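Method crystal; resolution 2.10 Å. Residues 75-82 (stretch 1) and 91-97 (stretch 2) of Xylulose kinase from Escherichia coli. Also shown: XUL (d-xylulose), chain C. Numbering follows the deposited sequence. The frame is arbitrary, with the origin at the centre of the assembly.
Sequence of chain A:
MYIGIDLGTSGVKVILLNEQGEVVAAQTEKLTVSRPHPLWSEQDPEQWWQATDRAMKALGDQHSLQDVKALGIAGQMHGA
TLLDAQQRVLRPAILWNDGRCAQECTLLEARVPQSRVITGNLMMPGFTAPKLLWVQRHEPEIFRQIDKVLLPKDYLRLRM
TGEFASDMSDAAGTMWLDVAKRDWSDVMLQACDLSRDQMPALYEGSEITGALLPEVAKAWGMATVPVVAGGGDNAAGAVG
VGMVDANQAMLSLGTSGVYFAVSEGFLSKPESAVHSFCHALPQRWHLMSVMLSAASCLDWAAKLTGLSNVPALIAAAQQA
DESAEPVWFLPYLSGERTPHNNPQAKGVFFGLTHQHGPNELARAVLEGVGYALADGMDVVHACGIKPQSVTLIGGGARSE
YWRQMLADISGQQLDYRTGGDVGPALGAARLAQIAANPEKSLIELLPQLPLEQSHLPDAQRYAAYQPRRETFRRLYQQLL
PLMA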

ATOM      1  N   GLY A  75      22.817  24.248  19.025  1.00 24.27           N
ATOM      2  CA  GLY A  75      23.157  23.886  17.667  1.00 30.18           C
ATOM      3  C   GLY A  75      22.826  22.470  17.243  1.00 26.29           C
ATOM      4  O   GLY A  75      22.870  21.541  18.031  1.00 19.28           O
ATOM      5  N   GLN A  76      22.498  22.333  15.972  1.00 23.03           N
ATOM      6  CA  GLN A  76      22.563  21.065  15.283  1.00 25.95           C
ATOM      7  C   GLN A  76      23.834  20.302  15.635  1.00 21.10           C
ATOM      8  O   GLN A  76      24.928  20.823  15.549  1.00 22.18           O
ATOM      9  N   MET A  77      23.658  19.061  16.040  1.00 21.62           N
ATOM     10  CA  MET A  77      24.734  18.282  16.616  1.00 17.46           C
ATOM     11  C   MET A  77      25.611  17.661  15.524  1.00 24.65           C
ATOM     12  O   MET A  77      25.209  17.584  14.382  1.00 20.81           O
ATOM     13  N   HIS A  78      26.808  17.226  15.897  1.00 18.14           N
ATOM     14  CA  HIS A  78      27.582  16.287  15.097  1.00 22.40           C
ATOM     15  C   HIS A  78      28.193  16.784  13.785  1.00 22.14           C
ATOM     16  O   HIS A  78      28.822  16.021  13.076  1.00 44.56           O
ATOM     17  N   GLY A  79      27.967  18.048  13.451  1.00 25.38           N
ATOM     18  CA  GLY A  79      28.488  18.640  12.237  1.00 24.03           C
ATOM     19  C   GLY A  79      29.994  18.801  12.347  1.00 30.28           C
ATOM     20  O   GLY A  79      30.501  19.291  13.338  1.00 19.27           O
ATOM     21  N   ALA A  80      30.703  18.376  11.314  1.00 19.99           N
ATOM     22  CA  ALA A  80      32.149  18.497  11.281  1.00 25.96           C
ATOM     23  C   ALA A  80      32.650  19.764  10.573  1.00 26.96           C
ATOM     24  O   ALA A  80      32.601  19.867   9.359  1.00 24.38           O
ATOM     25  N   THR A  81      33.129  20.715  11.358  1.00 26.70           N
ATOM     26  CA  THR A  81      33.772  21.903  10.830  1.00 31.58           C
ATOM     27  C   THR A  81      35.295  21.819  10.926  1.00 23.24           C
ATOM     28  O   THR A  81      35.852  21.797  12.009  1.00 22.85           O
ATOM     29  N   LEU A  82      35.946  21.786   9.772  1.00 24.58           N
ATOM     30  CA  LEU A  82      37.388  21.626   9.693  1.00 27.99           C
ATOM     31  C   LEU A  82      38.122  22.941   9.440  1.00 31.54           C
ATOM     32  O   LEU A  82      37.957  23.567   8.398  1.00 25.19           O
ATOM     33  N   ARG A  91      36.951  22.887   4.328  1.00 33.62           N
ATOM     34  CA  ARG A  91      35.902  22.387   3.457  1.00 33.17           C
ATOM     35  C   ARG A  91      34.544  22.694   4.029  1.00 29.93           C
ATOM     36  O   ARG A  91      34.435  23.149   5.144  1.00 27.51           O
ATOM     37  N   PRO A  92      33.493  22.457   3.264  1.00 36.24           N
ATOM     38  CA  PRO A  92      32.146  22.663   3.784  1.00 23.22           C
ATOM     39  C   PRO A  92      31.836  21.714   4.942  1.00 31.46           C
ATOM     40  O   PRO A  92      32.364  20.618   4.995  1.00 27.28           O
ATOM     41  N   ALA A  93      31.008  22.172   5.868  1.00 25.82           N
ATOM     42  CA  ALA A  93      30.622  21.365   7.006  1.00 23.13           C
ATOM     43  C   ALA A  93      29.833  20.131   6.595  1.00 17.02           C
ATOM     44  O   ALA A  93      28.881  20.215   5.853  1.00 26.60           O
ATOM     45  N   ILE A  94      30.260  18.981   7.091  1.00 21.32           N
ATOM     46  CA  ILE A  94      29.561  17.735   6.876  1.00 13.67           C
ATOM     47  C   ILE A  94      28.563  17.461   7.993  1.00 30.43           C
ATOM     48  O   ILE A  94      28.958  17.172   9.109  1.00 25.27           O
ATOM     49  N   LEU A  95      27.277  17.543   7.679  1.00 24.62           N
ATOM     50  CA  LEU A  95      26.245  17.610   8.697  1.00 18.69           C
ATOM     51  C   LEU A  95      25.820  16.275   9.318  1.00 34.50           C
ATOM     52  O   LEU A  95      26.222  15.213   8.877  1.00 29.71           O
ATOM     53  N   TRP A  96      24.986  16.361  10.343  1.00 23.13           N
ATOM     54  CA  TRP A  96      24.468  15.204  11.048  1.00 24.88           C
ATOM     55  C   TRP A  96      23.698  14.271  10.130  1.00 29.24           C
ATOM     56  O   TRP A  96      23.722  13.073  10.317  1.00 31.89           O
ATOM     57  N   ASN A  97      23.011  14.830   9.143  1.00 25.16           N
ATOM     58  CA  ASN A  97      22.225  14.040   8.210  1.00 25.14           C
ATOM     59  C   ASN A  97      22.953  13.649   6.922  1.00 37.13           C
ATOM     60  O   ASN A  97      22.349  13.183   5.967  1.00 24.27           O
TER

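Stretch 1 runs roughly antiparallel to stretch 2. Gln76 points toward stretch 2 with chi1 p and chi2 t. Gln76 OE1 lies 3.6 Å from Leu95 CD2 and 3.6 Å from Trp96 CD1, at the edge of the indole. Water 1 ties the two stretches together here: it donates to Gln76 OE1 (2.6 Å) and Met77 O (2.7 Å) and accepts from Trp96 N (3.0 Å).

Met77 starts sideways (chi1 m), and its end leads away. Met77 N donates to d-xylulose O5 (2.8 Å), while Met77 O sits 3.4 Å from Trp96 CB. His78, also m, points toward stretch 2. His78 CB meets Trp96 CB at 4.0 Å, and His78 NE2 hydrogen-bonds d-xylulose O1 (3.1 Å). Trp96 (chi1 p) adds a ring face to the sugar, with Trp96 CE3 3.1 Å from d-xylulose O4.

Gly79 has no side chain. Gly79 CA makes a CA-H...O contact with Ile94 O at 3.5 Å. Ala80 N donates to Ile94 O (3.1 Å); the return bond, Ile94 N to Ala80 O (3.4 Å), is weak. Thr81 (m) points sideways, with Thr81 OG1 4.2 Å from Ala93 CB. Leu82 points toward stretch 2 with chi1 m. Water 2 accepts from Leu82 N (2.6 Å) and donates to Arg91 O (2.8 Å) and Ala80 O (3.3 Å), bridging the backbones where they diverge.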

ATOM      1  CB  GLN A  76      22.426  21.258  13.768  1.00 20.02           C
ATOM      2  CG  GLN A  76      23.533  22.067  13.132  1.00 25.51           C
ATOM      3  CD  GLN A  76      23.590  21.941  11.621  1.00 27.88           C
ATOM      4  OE1 GLN A  76      23.887  20.889  11.093  1.00 22.14           O
ATOM      5  NE2 GLN A  76      23.323  23.033  10.936  1.00 28.20           N
ATOM      6  CB  MET A  77      24.165  17.212  17.543  1.00 26.04           C
ATOM      7  CG  MET A  77      23.225  17.748  18.624  1.00 17.46           C
ATOM      8  SD  MET A  77      22.335  16.476  19.507  1.00 30.51           S
ATOM      9  CE  MET A  77      23.644  15.798  20.451  1.00 13.24           C
ATOM     10  CB  HIS A  78      26.708  15.143  14.606  1.00 15.62           C
ATOM     11  CG  HIS A  78      25.953  14.448  15.688  1.00 21.28           C
ATOM     12  ND1 HIS A  78      26.568  13.879  16.778  1.00 27.48           N
ATOM     13  CD2 HIS A  78      24.632  14.218  15.838  1.00 27.64           C
ATOM     14  CE1 HIS A  78      25.657  13.334  17.555  1.00 25.73           C
ATOM     15  NE2 HIS A  78      24.474  13.529  17.009  1.00 22.18           N
ATOM     16  CB  ALA A  80      32.773  17.273  10.693  1.00 17.43           C
ATOM     17  CB  THR A  81      33.262  23.164  11.551  1.00 38.65           C
ATOM     18  OG1 THR A  81      31.837  23.162  11.606  1.00 26.32           O
ATOM     19  CG2 THR A  81      33.610  24.405  10.770  1.00 21.03           C
ATOM     20  CB  LEU A  82      37.770  20.645   8.593  1.00 27.99           C
ATOM     21  CG  LEU A  82      37.300  19.196   8.591  1.00 42.12           C
ATOM     22  CD1 LEU A  82      38.446  18.299   8.288  1.00 40.72           C
ATOM     23  CD2 LEU A  82      36.606  18.785   9.857  1.00 26.46           C
ATOM     24  CB  ARG A  91      36.060  20.885   3.247  1.00 43.42           C
ATOM     25  CG  ARG A  91      35.572  20.033   4.402  1.00 40.58           C
ATOM     26  CD  ARG A  91      35.922  18.560   4.293  1.00 23.77           C
ATOM     27  NE  ARG A  91      35.464  17.928   3.047  1.00 30.24           N
ATOM     28  CZ  ARG A  91      34.266  18.073   2.506  1.00 26.48           C
ATOM     29  NH1 ARG A  91      33.359  18.822   3.086  1.00 27.86           N
ATOM     30  NH2 ARG A  91      33.975  17.459   1.376  1.00 32.99           N
ATOM     31  CB  PRO A  92      31.237  22.354   2.565  1.00 29.49           C
ATOM     32  CG  PRO A  92      32.084  22.615   1.409  1.00 35.37           C
ATOM     33  CD  PRO A  92      33.453  22.187   1.822  1.00 38.74           C
ATOM     34  CB  ALA A  93      29.865  22.186   8.022  1.00 18.48           C
ATOM     35  CB  ILE A  94      30.566  16.587   6.801  1.00 24.40           C
ATOM     36  CG1 ILE A  94      31.602  16.842   5.719  1.00 31.17           C
ATOM     37  CG2 ILE A  94      29.867  15.266   6.608  1.00 22.14           C
ATOM     38  CD1 ILE A  94      32.693  15.883   5.752  1.00 25.00           C
ATOM     39  CB  LEU A  95      25.026  18.358   8.185  1.00 24.80           C
ATOM     40  CG  LEU A  95      25.254  19.666   7.449  1.00 38.12           C
ATOM     41  CD1 LEU A  95      23.920  20.290   7.151  1.00 18.80           C
ATOM     42  CD2 LEU A  95      26.135  20.570   8.274  1.00 26.68           C
ATOM     43  CB  TRP A  96      23.562  15.650  12.198  1.00 26.47           C
ATOM     44  CG  TRP A  96      22.373  16.366  11.718  1.00 21.98           C
ATOM     45  CD1 TRP A  96      22.297  17.660  11.396  1.00 21.60           C
ATOM     46  CD2 TRP A  96      21.092  15.809  11.450  1.00 29.68           C
ATOM     47  NE1 TRP A  96      21.038  17.973  10.955  1.00 26.14           N
ATOM     48  CE2 TRP A  96      20.279  16.842  10.977  1.00 32.07           C
ATOM     49  CE3 TRP A  96      20.543  14.530  11.562  1.00 37.02           C
ATOM     50  CZ2 TRP A  96      18.958  16.647  10.624  1.00 26.46           C
ATOM     51  CZ3 TRP A  96      19.241  14.339  11.217  1.00 26.71           C
ATOM     52  CH2 TRP A  96      18.457  15.390  10.758  1.00 41.89           C
ATOM     53  CB  ASN A  97      20.899  14.725   7.905  1.00 23.37           C
ATOM     54  CG  ASN A  97      21.067  16.131   7.371  1.00 28.14           C
ATOM     55  OD1 ASN A  97      20.121  16.736   6.911  1.00 29.72           O
ATOM     56  ND2 ASN A  97      22.260  16.651   7.448  1.00 16.12           N
TER
HETATM   57  C1  XUL C4930      21.199  12.974  16.808  1.00 94.04           C
HETATM   58  C2  XUL C4930      20.017  13.927  16.845  1.00101.84           C
HETATM   59  C3  XUL C4930      20.287  15.390  16.879  1.00 47.09           C
HETATM   60  C4  XUL C4930      19.781  15.922  15.565  1.00 57.13           C
HETATM   61  C5  XUL C4930      20.325  17.296  15.234  1.00 32.58           C
HETATM   62  O1  XUL C4930      21.686  12.722  18.100  1.00 49.32           O
HETATM   63  O2  XUL C4930      18.789  13.516  16.285  1.00 96.61           O
HETATM   64  O3  XUL C4930      21.679  15.527  16.875  1.00101.39           O
HETATM   65  O4  XUL C4930      20.221  14.992  14.614  1.00 93.06           O
HETATM   66  O5  XUL C4930      21.209  17.685  16.236  1.00 37.74           O
HETATM   67  O   HOH W   1      25.226  18.902  12.012  1.00 20.62           O
HETATM   68  O   HOH W   2      34.598  21.725   7.567  1.00 31.11           O